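Local coordinates for fusolin (Entomopoxvirinae, PDB 4X27), which enhances the virulence of entomopoxviruses, crystallises in vivo as viral spindles, and probably attacks chitin as a copper-dependent lytic polysaccharide monooxygenase, at residues T141-P146 / N192-R197; F158-D163 / Q208-V213; H1-F6 / E137-A142; I122-N127 / V231-R236. All coordinates share one frame; numbering follows the deposited sequence.

Contact 1 of 4, residues T141-P146 / N192-R197; sequences TAIHEP and NNLVYR. With CU (copper (II) ion), chain B.
Tyr196 and Glu145 make the tight end of this contact: the phenol OH of Tyr196 donates to Glu145 OE2 over 2.6 Å. The carboxylate oxygen lies at the edge of the Tyr196 ring, close to its plane, and is met on its anti side, 25° out of the carboxylate plane. A bend at chi2 (-57°) turns the acid back toward the ring, so the two side chains come from opposite directions with carboxylate and ring planes 59° apart. A water adds a second grip, donating to the phenol oxygen of Tyr196 and accepting from His144 N at 2.9 Å. The backbone of the metal ligand itself is thus linked, through the water, to a buried tyrosine, whose ring meets Phe149 and Trp215 edge-to-face.

Toward Asn192 the contact is looser and lies at the surface. Ile143 sends its terminal CD1 across the amide of Asn192, 3.5 Å from OD1, and the same methyl touches Leu194 CD1 at 3.8 Å. The amide is held by its own chain: OD1 of Asn192 accepts from Leu194 N at 2.9 Å, closing an Asx turn, while its ND2 makes a weak hydrogen bond to Pro140 O. Ile143 stays exposed despite these apolar touches.

His144 turns its imidazole off the same loop and binds the copper through NE2 at 2.1 Å; Ala142 O lies over one face of the His144 ring, 3.7 Å from its plane and offset toward the rim. With His1 supplying the remaining protein ligands, this is the histidine brace characteristic of lytic polysaccharide monooxygenases, with the 141-146 loop supplying its second histidine.

Contact 2 of 4, residues F158-D163 / Q208-V213; sequences FNVYTD and QFVLYV
Val160 and Gln208 meet where CG1 of the valine lies 3.5 Å from the amide NE2, the two side chains passing at a slant. Gln208 runs out extended, with CG anti to the backbone N (chi1 -170°), which brings its amide up to that methyl. Deeper in, Phe158 brings ring atom CE2 to within 3.7 Å of Val210 CG2, and Val160 CG2 approaches the same methyl more loosely.

Individual waters bridge the polar groups. One molecule accepts from Val160 N at 2.7 Å and donates to Gln208 O; another lies 2.6 Å from Tyr161 OH and donates to Gln208 OE1. Further out, the loop shapes itself: Asn159 OD1 takes Tyr161 N in an Asx turn, and Asp163 OD2 receives Asn159 N at 2.9 Å, from 48° above the carboxylate plane. Gln208 NE2 is fixed by Trp117 O, and the Tyr161 ring stacks on His235 of the second subunit.

Direct contact between the segments is van der Waals packing, valine methyl on amide and phenyl on valine, whereas their polar groups communicate through water. The loop is joined to the 208-213 segment by these water bridges and by packing, while its backbone also bonds to Gly115.

Contact 3 of 4, residues H1-F6 / E137-A142; sequences HGYITF and EFCPTA. With CU (copper (II) ion), chain B.
The copper-bearing N-terminus enters the fold as an edge strand: 2-6 pairs antiparallel with 131-140, and His1 at its head binds the metal. Copper is chelated by His1 N at 2.1 Å and His1 ND1 at 2.0 Å. The carbonyl of the same residue is gripped by two backbone donors from one face of its plane, Thr141 N at 2.8 Å and Ala142 N at 3.3 Å. Glu68 hydrogen-bonds to His1 NE2, which probably helps to hold the ring's orientation.

Along the strands, Cys139 N bonds to Tyr3 O, and that carbonyl oxygen also sits 3.6 Å above the centre of the Phe138 ring. Phe138 reaches there with CG anti to its amide nitrogen (chi1 -162°), its ring lying against the Gly2-Tyr3 backbone. On the other side, Tyr3 CE1 touches Cys139 CB at 3.5 Å, next to the sulfur that forms the disulfide with Cys189.

At the far end, Thr5 N and Phe6 N both donate to Glu137 O, a classic beta bulge. Thr5 OG1 lies 2.8 Å from Glu137 OE1, although its proton could serve the backbone carbonyl instead. Ser187 and Gln188 hold the carboxylate, and Phe6 meets Tyr348 of the second subunit edge-to-face. A terminal histidine chelating copper through its amino group and ND1 is half of the histidine brace of lytic polysaccharide monooxygenases.

Contact 4 of 4, residues I122-N127 / V231-R236; sequences IPLQDN and VIFAHR
Ile122 CD1 packs on Val231 CG1 at 3.4 Å, while CG2 of Ile122, the other branch from CB, lies 3.8 Å from Phe233 CE1. Ile122 and Phe233 run side by side, pointing the same way, whereas Leu124 crosses Phe233 at about a right angle.

Leu124 fills the next hollow: CG rests 4.1 Å from Phe233 CB, CD1 lies near His235 CD2, and its own backbone is pulled in by Leu124 N donating to Ala234 O. Val132 of strand 131-140 packs against both Leu124 and Phe233. On the opposite face of the strand pair the relief is shallow, Ala234 CB coming 4.0 Å from Pro123 CA.

Beyond the strands, Asn127 folds back and holds Arg236 by both backbone polar atoms. Its OD1 accepts from Arg236 N at 2.8 Å, in the carbonyl plane and on a lone pair, while its ND2 donates to Arg236 O, also at 2.8 Å and only 4° out of the amide plane. This two-point fit fixes the rotation of the amide. Arg236, extended from CG to NE, runs past Leu124 O and lays CD 3.3 Å from Gln125 O. His235 NE2 hydrogen-bonds to Gln206 OE1.

The bridges Ile122-Phe233 and Pro123-Ala234 set the register, and the Ile122 N to Ile232 O bond is nearly straight (170°): 120-123 is a parallel strand beside 223-234, within the mixed sheet of the fibronectin type III-like sandwich.

In the fold
Contacts 1 and 3 form the copper site together: their centres are 7 Å apart, they share Thr141 and Ala142, and each supplies one histidine. Tyr196 O and Phe138 N, 2.8 Å apart, probably hydrogen-bond to join their strands. Contacts 2 and 4 both reach the other sheet, through strands 209-217 and 223-234, with centres 17 Å apart, and meet where Phe209 N probably bonds to Val231 O at 2.9 Å. The two sheets touch through Val213 CG2 and Ile4 CD1, 3.7 Å apart, linking contact 2 with contact 3. Contact 4 lies about 30 Å, centre to centre, from contact 1. Contacts 2, 3 and 4 all reach the second subunit, whereas contact 1 does not.

Contact 1 of 4, residues T141-P146 / N192-R197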
# COMPACT_ATOMS: atom_id res chain seq x y z
N THR A 141 9.52 5.22 -31.73
CA THR A 141 9.65 4.20 -32.77
C THR A 141 9.78 4.89 -34.15
O THR A 141 10.33 4.30 -35.06
CB THR A 141 8.49 3.17 -32.70
OG1 THR A 141 7.30 3.73 -33.24
CG2 THR A 141 8.25 2.67 -31.28
N ALA A 142 9.29 6.15 -34.26
CA ALA A 142 9.33 7.07 -35.39
C ALA A 142 9.80 8.43 -34.87
O ALA A 142 9.22 8.94 -33.91
CB ALA A 142 7.93 7.18 -36.04
N ILE A 143 10.86 9.00 -35.46
CA ILE A 143 11.46 10.27 -35.05
C ILE A 143 10.64 11.46 -35.57
O ILE A 143 10.42 11.59 -36.78
CB ILE A 143 12.96 10.38 -35.49
CG1 ILE A 143 13.83 9.19 -34.96
CG2 ILE A 143 13.58 11.74 -35.10
CD1 ILE A 143 13.89 9.03 -33.33
N HIS A 144 10.22 12.35 -34.66
CA HIS A 144 9.47 13.56 -34.99
C HIS A 144 9.98 14.75 -34.21
O HIS A 144 10.07 14.70 -32.98
CB HIS A 144 7.97 13.43 -34.72
CG HIS A 144 7.30 12.27 -35.38
ND1 HIS A 144 7.41 12.04 -36.74
CD2 HIS A 144 6.48 11.34 -34.84
CE1 HIS A 144 6.68 10.97 -36.98
NE2 HIS A 144 6.11 10.50 -35.86
N GLU A 145 10.27 15.84 -34.93
CA GLU A 145 10.71 17.14 -34.38
C GLU A 145 10.18 18.25 -35.29
O GLU A 145 10.12 18.02 -36.50
CB GLU A 145 12.25 17.24 -34.25
CG GLU A 145 12.86 16.52 -33.05
CD GLU A 145 12.34 16.92 -31.67
OE1 GLU A 145 12.03 18.11 -31.45
OE2 GLU A 145 12.22 16.01 -30.82
N PRO A 146 9.80 19.45 -34.78
CA PRO A 146 9.77 19.89 -33.36
C PRO A 146 8.67 19.16 -32.56
O PRO A 146 7.71 18.63 -33.14
CB PRO A 146 9.54 21.41 -33.46
CG PRO A 146 8.78 21.59 -34.75
CD PRO A 146 9.32 20.52 -35.68
N ASN A 192 15.23 2.33 -32.46
CA ASN A 192 16.31 2.99 -33.18
C ASN A 192 17.38 3.40 -32.16
O ASN A 192 17.30 3.02 -30.98
CB ASN A 192 15.80 4.15 -34.07
CG ASN A 192 15.05 5.26 -33.37
OD1 ASN A 192 15.64 6.12 -32.72
ND2 ASN A 192 13.75 5.33 -33.63
N ASN A 193 18.41 4.12 -32.60
CA ASN A 193 19.51 4.53 -31.73
C ASN A 193 19.09 5.58 -30.69
O ASN A 193 19.79 5.74 -29.68
CB ASN A 193 20.68 5.08 -32.60
CG ASN A 193 20.36 6.38 -33.31
OD1 ASN A 193 19.34 6.52 -33.98
ND2 ASN A 193 21.24 7.35 -33.19
N LEU A 194 17.97 6.31 -30.94
CA LEU A 194 17.52 7.44 -30.13
C LEU A 194 16.36 7.19 -29.15
O LEU A 194 15.46 6.41 -29.42
CB LEU A 194 17.10 8.61 -31.05
CG LEU A 194 18.13 9.17 -32.03
CD1 LEU A 194 17.50 10.28 -32.87
CD2 LEU A 194 19.36 9.67 -31.31
N VAL A 195 16.39 7.95 -28.04
CA VAL A 195 15.40 7.98 -26.96
C VAL A 195 15.23 9.42 -26.45
O VAL A 195 16.04 10.31 -26.76
CB VAL A 195 15.74 7.02 -25.76
CG1 VAL A 195 15.54 5.55 -26.12
CG2 VAL A 195 17.14 7.26 -25.21
N TYR A 196 14.20 9.65 -25.64
CA TYR A 196 14.02 10.90 -24.92
C TYR A 196 14.20 10.57 -23.47
O TYR A 196 13.52 9.66 -22.98
CB TYR A 196 12.65 11.56 -25.14
CG TYR A 196 12.37 12.08 -26.53
CD1 TYR A 196 12.83 13.33 -26.93
CD2 TYR A 196 11.49 11.41 -27.38
CE1 TYR A 196 12.47 13.88 -28.16
CE2 TYR A 196 11.13 11.94 -28.61
CZ TYR A 196 11.61 13.18 -28.99
OH TYR A 196 11.27 13.66 -30.23
N ARG A 197 15.14 11.23 -22.80
CA ARG A 197 15.40 11.00 -21.37
C ARG A 197 15.35 12.29 -20.59
O ARG A 197 15.94 13.28 -21.00
CB ARG A 197 16.75 10.32 -21.14
CG ARG A 197 16.82 8.84 -21.56
CD ARG A 197 18.07 8.14 -21.03
NE ARG A 197 19.32 8.85 -21.33
CZ ARG A 197 20.16 8.53 -22.31
NH1 ARG A 197 19.88 7.52 -23.12
NH2 ARG A 197 21.28 9.21 -22.48
CU CU B . 4.79 8.90 -35.28
O HOH W 1 11.28 11.64 -32.03

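Contact 2 of 4, residues F158-D163 / Q208-V213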
# COMPACT_ATOMS: atom_id res chain seq x y z
N PHE A 158 -6.25 9.91 -5.67
CA PHE A 158 -6.55 8.98 -6.75
C PHE A 158 -6.40 7.54 -6.25
O PHE A 158 -5.48 7.21 -5.51
CB PHE A 158 -5.63 9.26 -7.95
CG PHE A 158 -5.70 8.26 -9.09
CD1 PHE A 158 -6.70 8.36 -10.05
CD2 PHE A 158 -4.77 7.24 -9.19
CE1 PHE A 158 -6.76 7.45 -11.11
CE2 PHE A 158 -4.82 6.33 -10.25
CZ PHE A 158 -5.82 6.44 -11.21
N ASN A 159 -7.33 6.70 -6.68
CA ASN A 159 -7.41 5.28 -6.37
C ASN A 159 -7.48 4.52 -7.68
O ASN A 159 -8.53 4.53 -8.32
CB ASN A 159 -8.63 5.02 -5.48
CG ASN A 159 -8.80 3.60 -4.98
OD1 ASN A 159 -8.21 2.65 -5.48
ND2 ASN A 159 -9.58 3.43 -3.94
N VAL A 160 -6.38 3.89 -8.10
CA VAL A 160 -6.27 3.15 -9.37
C VAL A 160 -7.28 1.98 -9.44
O VAL A 160 -7.68 1.60 -10.54
CB VAL A 160 -4.80 2.66 -9.65
CG1 VAL A 160 -4.44 1.40 -8.86
CG2 VAL A 160 -4.58 2.43 -11.15
N TYR A 161 -7.68 1.43 -8.28
CA TYR A 161 -8.59 0.29 -8.20
C TYR A 161 -10.02 0.64 -8.62
O TYR A 161 -10.78 -0.25 -9.04
CB TYR A 161 -8.61 -0.28 -6.77
CG TYR A 161 -7.28 -0.87 -6.34
CD1 TYR A 161 -6.94 -2.18 -6.67
CD2 TYR A 161 -6.36 -0.11 -5.63
CE1 TYR A 161 -5.72 -2.73 -6.28
CE2 TYR A 161 -5.13 -0.64 -5.25
CZ TYR A 161 -4.81 -1.95 -5.58
OH TYR A 161 -3.58 -2.46 -5.24
N THR A 162 -10.41 1.92 -8.48
CA THR A 162 -11.80 2.30 -8.72
C THR A 162 -11.97 3.47 -9.70
O THR A 162 -13.05 3.59 -10.29
CB THR A 162 -12.45 2.68 -7.38
OG1 THR A 162 -11.77 3.81 -6.83
CG2 THR A 162 -12.42 1.55 -6.36
N ASP A 163 -10.94 4.34 -9.83
CA ASP A 163 -11.09 5.57 -10.59
C ASP A 163 -10.56 5.55 -11.99
O ASP A 163 -9.55 4.91 -12.28
CB ASP A 163 -10.40 6.76 -9.89
CG ASP A 163 -10.72 6.95 -8.42
OD1 ASP A 163 -11.82 6.52 -7.97
OD2 ASP A 163 -9.89 7.58 -7.71
N GLN A 208 -0.42 3.57 -4.81
CA GLN A 208 -0.14 3.35 -6.23
C GLN A 208 -0.71 4.53 -6.98
O GLN A 208 -1.78 5.05 -6.62
CB GLN A 208 -0.72 2.01 -6.72
CG GLN A 208 -0.28 1.60 -8.11
CD GLN A 208 -0.77 0.23 -8.48
OE1 GLN A 208 -0.67 -0.74 -7.72
NE2 GLN A 208 -1.25 0.11 -9.70
N PHE A 209 0.04 5.04 -7.92
CA PHE A 209 -0.33 6.25 -8.63
C PHE A 209 -0.06 6.11 -10.13
O PHE A 209 0.52 5.11 -10.58
CB PHE A 209 0.43 7.46 -8.02
CG PHE A 209 1.93 7.41 -8.10
CD1 PHE A 209 2.67 6.67 -7.18
CD2 PHE A 209 2.61 8.08 -9.12
CE1 PHE A 209 4.06 6.64 -7.25
CE2 PHE A 209 4.01 8.01 -9.21
CZ PHE A 209 4.72 7.33 -8.25
N VAL A 210 -0.52 7.08 -10.90
CA VAL A 210 -0.35 7.07 -12.35
C VAL A 210 0.49 8.27 -12.76
O VAL A 210 0.39 9.33 -12.15
CB VAL A 210 -1.73 7.01 -13.08
CG1 VAL A 210 -1.66 7.42 -14.56
CG2 VAL A 210 -2.37 5.63 -12.94
N LEU A 211 1.36 8.07 -13.76
CA LEU A 211 2.17 9.11 -14.39
C LEU A 211 1.63 9.29 -15.80
O LEU A 211 1.50 8.30 -16.52
CB LEU A 211 3.68 8.79 -14.37
CG LEU A 211 4.38 8.92 -12.98
CD1 LEU A 211 5.81 8.39 -13.03
CD2 LEU A 211 4.36 10.36 -12.47
N TYR A 212 1.19 10.50 -16.15
CA TYR A 212 0.60 10.74 -17.47
C TYR A 212 1.61 11.44 -18.35
O TYR A 212 2.13 12.49 -17.99
CB TYR A 212 -0.71 11.53 -17.37
CG TYR A 212 -1.62 11.39 -18.57
CD1 TYR A 212 -1.98 10.14 -19.05
CD2 TYR A 212 -2.17 12.51 -19.18
CE1 TYR A 212 -2.85 10.01 -20.14
CE2 TYR A 212 -3.02 12.39 -20.27
CZ TYR A 212 -3.38 11.14 -20.74
OH TYR A 212 -4.25 11.03 -21.80
N VAL A 213 1.93 10.84 -19.50
CA VAL A 213 2.91 11.45 -20.40
C VAL A 213 2.27 11.74 -21.73
O VAL A 213 1.77 10.82 -22.40
CB VAL A 213 4.18 10.57 -20.56
CG1 VAL A 213 5.15 11.17 -21.59
CG2 VAL A 213 4.88 10.36 -19.22
O HOH W 2 -2.59 7.22 -5.76
O HOH W 3 -4.43 3.75 -6.22
O HOH W 4 -1.59 -0.89 -4.75

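Contact 3 of 4, residues H1-F6 / E137-A142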
# COMPACT_ATOMS: atom_id res chain seq x y z
N HIS A 1 5.61 8.41 -33.37
CA HIS A 1 5.11 7.24 -32.67
C HIS A 1 6.08 6.80 -31.61
O HIS A 1 7.30 6.87 -31.79
CB HIS A 1 4.85 6.07 -33.64
CG HIS A 1 3.65 6.23 -34.52
ND1 HIS A 1 3.45 7.35 -35.31
CD2 HIS A 1 2.65 5.34 -34.78
CE1 HIS A 1 2.35 7.12 -36.01
NE2 HIS A 1 1.84 5.92 -35.73
N GLY A 2 5.51 6.34 -30.51
CA GLY A 2 6.28 5.84 -29.39
C GLY A 2 5.44 5.58 -28.17
O GLY A 2 4.21 5.75 -28.20
N TYR A 3 6.11 5.22 -27.08
CA TYR A 3 5.52 4.88 -25.78
C TYR A 3 6.57 5.06 -24.68
O TYR A 3 7.76 5.16 -24.98
CB TYR A 3 5.01 3.41 -25.80
CG TYR A 3 5.98 2.46 -26.47
CD1 TYR A 3 7.22 2.19 -25.92
CD2 TYR A 3 5.64 1.83 -27.66
CE1 TYR A 3 8.11 1.32 -26.54
CE2 TYR A 3 6.52 0.94 -28.28
CZ TYR A 3 7.77 0.71 -27.73
OH TYR A 3 8.68 -0.11 -28.34
N ILE A 4 6.12 5.04 -23.39
CA ILE A 4 7.03 5.14 -22.27
C ILE A 4 7.62 3.76 -22.02
O ILE A 4 6.89 2.77 -21.91
CB ILE A 4 6.41 5.72 -20.97
CG1 ILE A 4 5.34 6.80 -21.24
CG2 ILE A 4 7.51 6.22 -20.03
CD1 ILE A 4 4.31 6.86 -20.09
N THR A 5 8.97 3.71 -21.94
CA THR A 5 9.71 2.49 -21.63
C THR A 5 10.11 2.51 -20.19
O THR A 5 10.27 1.45 -19.60
CB THR A 5 10.90 2.25 -22.57
OG1 THR A 5 11.64 3.47 -22.79
CG2 THR A 5 10.48 1.58 -23.86
N PHE A 6 10.27 3.70 -19.60
CA PHE A 6 10.57 3.82 -18.18
C PHE A 6 9.98 5.12 -17.52
O PHE A 6 10.46 6.21 -17.80
CB PHE A 6 12.08 3.70 -17.85
CG PHE A 6 12.24 3.51 -16.36
CD1 PHE A 6 11.79 2.34 -15.74
CD2 PHE A 6 12.70 4.54 -15.55
CE1 PHE A 6 11.83 2.20 -14.36
CE2 PHE A 6 12.77 4.39 -14.17
CZ PHE A 6 12.34 3.21 -13.58
N GLU A 137 12.25 7.58 -19.68
CA GLU A 137 12.76 7.16 -20.97
C GLU A 137 11.58 6.91 -21.87
O GLU A 137 10.77 5.99 -21.62
CB GLU A 137 13.68 5.94 -20.86
CG GLU A 137 14.27 5.58 -22.21
CD GLU A 137 15.02 4.27 -22.27
OE1 GLU A 137 14.37 3.21 -22.13
OE2 GLU A 137 16.24 4.30 -22.55
N PHE A 138 11.44 7.79 -22.87
CA PHE A 138 10.41 7.69 -23.88
C PHE A 138 11.04 7.13 -25.16
O PHE A 138 12.02 7.69 -25.68
CB PHE A 138 9.70 9.03 -24.13
CG PHE A 138 8.37 8.85 -24.83
CD1 PHE A 138 8.30 8.78 -26.22
CD2 PHE A 138 7.18 8.77 -24.10
CE1 PHE A 138 7.07 8.61 -26.86
CE2 PHE A 138 5.95 8.61 -24.75
CZ PHE A 138 5.91 8.53 -26.12
N CYS A 139 10.49 6.00 -25.63
CA CYS A 139 10.94 5.25 -26.79
C CYS A 139 10.29 5.77 -28.09
O CYS A 139 9.15 5.42 -28.36
CB CYS A 139 10.62 3.77 -26.58
SG CYS A 139 11.19 2.67 -27.91
N PRO A 140 11.00 6.53 -28.95
CA PRO A 140 10.38 6.94 -30.22
C PRO A 140 10.60 5.87 -31.28
O PRO A 140 11.75 5.63 -31.69
CB PRO A 140 11.10 8.26 -30.55
CG PRO A 140 12.45 8.18 -29.83
CD PRO A 140 12.39 7.03 -28.84
N THR A 141 9.52 5.22 -31.73
CA THR A 141 9.65 4.20 -32.77
C THR A 141 9.78 4.89 -34.15
O THR A 141 10.33 4.30 -35.06
CB THR A 141 8.49 3.17 -32.70
OG1 THR A 141 7.30 3.73 -33.24
CG2 THR A 141 8.25 2.67 -31.28
N ALA A 142 9.29 6.15 -34.26
CA ALA A 142 9.33 7.07 -35.39
C ALA A 142 9.80 8.43 -34.87
O ALA A 142 9.22 8.94 -33.91
CB ALA A 142 7.93 7.18 -36.04
CU CU B . 4.79 8.90 -35.28

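Contact 4 of 4, residues I122-N127 / V231-R236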
# COMPACT_ATOMS: atom_id res chain seq x y z
N ILE A 122 9.24 1.08 -7.33
CA ILE A 122 10.46 1.84 -7.04
C ILE A 122 10.74 1.79 -5.52
O ILE A 122 9.94 2.30 -4.75
CB ILE A 122 10.34 3.29 -7.59
CG1 ILE A 122 10.08 3.26 -9.11
CG2 ILE A 122 11.58 4.17 -7.20
CD1 ILE A 122 9.56 4.43 -9.68
N PRO A 123 11.85 1.19 -5.05
CA PRO A 123 12.06 1.11 -3.59
C PRO A 123 12.51 2.44 -2.98
O PRO A 123 13.06 3.29 -3.67
CB PRO A 123 13.14 0.04 -3.44
CG PRO A 123 13.25 -0.62 -4.81
CD PRO A 123 12.91 0.47 -5.77
N LEU A 124 12.20 2.63 -1.70
CA LEU A 124 12.60 3.83 -0.97
C LEU A 124 13.79 3.49 -0.09
O LEU A 124 13.77 2.46 0.60
CB LEU A 124 11.46 4.44 -0.12
CG LEU A 124 10.30 5.13 -0.84
CD1 LEU A 124 9.24 5.53 0.15
CD2 LEU A 124 10.76 6.35 -1.59
N GLN A 125 14.83 4.33 -0.12
CA GLN A 125 16.02 4.11 0.70
C GLN A 125 15.88 4.83 2.03
O GLN A 125 16.52 4.47 3.02
CB GLN A 125 17.28 4.58 -0.05
CG GLN A 125 18.21 3.42 -0.44
CD GLN A 125 17.56 2.35 -1.30
OE1 GLN A 125 17.32 2.54 -2.50
NE2 GLN A 125 17.25 1.21 -0.70
N ASP A 126 15.00 5.84 2.05
CA ASP A 126 14.65 6.70 3.17
C ASP A 126 13.16 7.02 3.02
O ASP A 126 12.77 7.61 2.02
CB ASP A 126 15.55 7.96 3.09
CG ASP A 126 15.42 8.99 4.21
OD1 ASP A 126 14.83 8.66 5.26
OD2 ASP A 126 15.96 10.12 4.05
N ASN A 127 12.32 6.57 3.96
CA ASN A 127 10.88 6.79 3.88
C ASN A 127 10.48 8.25 4.16
O ASN A 127 9.30 8.59 4.02
CB ASN A 127 10.10 5.82 4.82
CG ASN A 127 10.22 4.35 4.45
OD1 ASN A 127 10.33 3.99 3.29
ND2 ASN A 127 10.13 3.45 5.45
N VAL A 231 2.74 3.22 -11.28
CA VAL A 231 3.95 3.25 -10.43
C VAL A 231 3.55 3.14 -8.96
O VAL A 231 2.43 3.50 -8.59
CB VAL A 231 4.81 4.55 -10.68
CG1 VAL A 231 6.16 4.51 -9.95
CG2 VAL A 231 5.03 4.83 -12.15
N ILE A 232 4.49 2.67 -8.12
CA ILE A 232 4.31 2.55 -6.67
C ILE A 232 5.69 2.63 -5.99
O ILE A 232 6.71 2.12 -6.51
CB ILE A 232 3.52 1.24 -6.25
CG1 ILE A 232 2.84 1.41 -4.86
CG2 ILE A 232 4.43 -0.00 -6.30
CD1 ILE A 232 2.06 0.17 -4.28
N PHE A 233 5.72 3.28 -4.82
CA PHE A 233 6.95 3.35 -4.03
C PHE A 233 6.91 2.27 -2.94
O PHE A 233 5.90 2.14 -2.25
CB PHE A 233 7.16 4.75 -3.43
CG PHE A 233 7.52 5.80 -4.46
CD1 PHE A 233 8.72 5.74 -5.16
CD2 PHE A 233 6.66 6.87 -4.71
CE1 PHE A 233 9.04 6.71 -6.12
CE2 PHE A 233 6.99 7.84 -5.67
CZ PHE A 233 8.17 7.74 -6.37
N ALA A 234 7.96 1.46 -2.85
CA ALA A 234 8.03 0.43 -1.81
C ALA A 234 8.74 1.01 -0.61
O ALA A 234 9.81 1.59 -0.74
CB ALA A 234 8.74 -0.82 -2.31
N HIS A 235 8.12 0.91 0.56
CA HIS A 235 8.71 1.45 1.78
C HIS A 235 9.82 0.59 2.30
O HIS A 235 9.78 -0.63 2.19
CB HIS A 235 7.64 1.62 2.88
CG HIS A 235 6.60 2.63 2.56
ND1 HIS A 235 5.38 2.28 1.99
CD2 HIS A 235 6.64 3.98 2.72
CE1 HIS A 235 4.72 3.41 1.83
NE2 HIS A 235 5.44 4.46 2.25
N ARG A 236 10.82 1.23 2.87
CA ARG A 236 11.93 0.59 3.58
C ARG A 236 11.34 0.04 4.90
O ARG A 236 10.43 0.65 5.48
CB ARG A 236 13.05 1.61 3.84
CG ARG A 236 14.36 1.01 4.35
CD ARG A 236 15.25 2.08 4.94
NE ARG A 236 16.50 1.53 5.48
CZ ARG A 236 16.69 1.19 6.75
NH1 ARG A 236 15.70 1.31 7.64
NH2 ARG A 236 17.86 0.72 7.15
O HOH W 5 12.66 -0.27 -0.08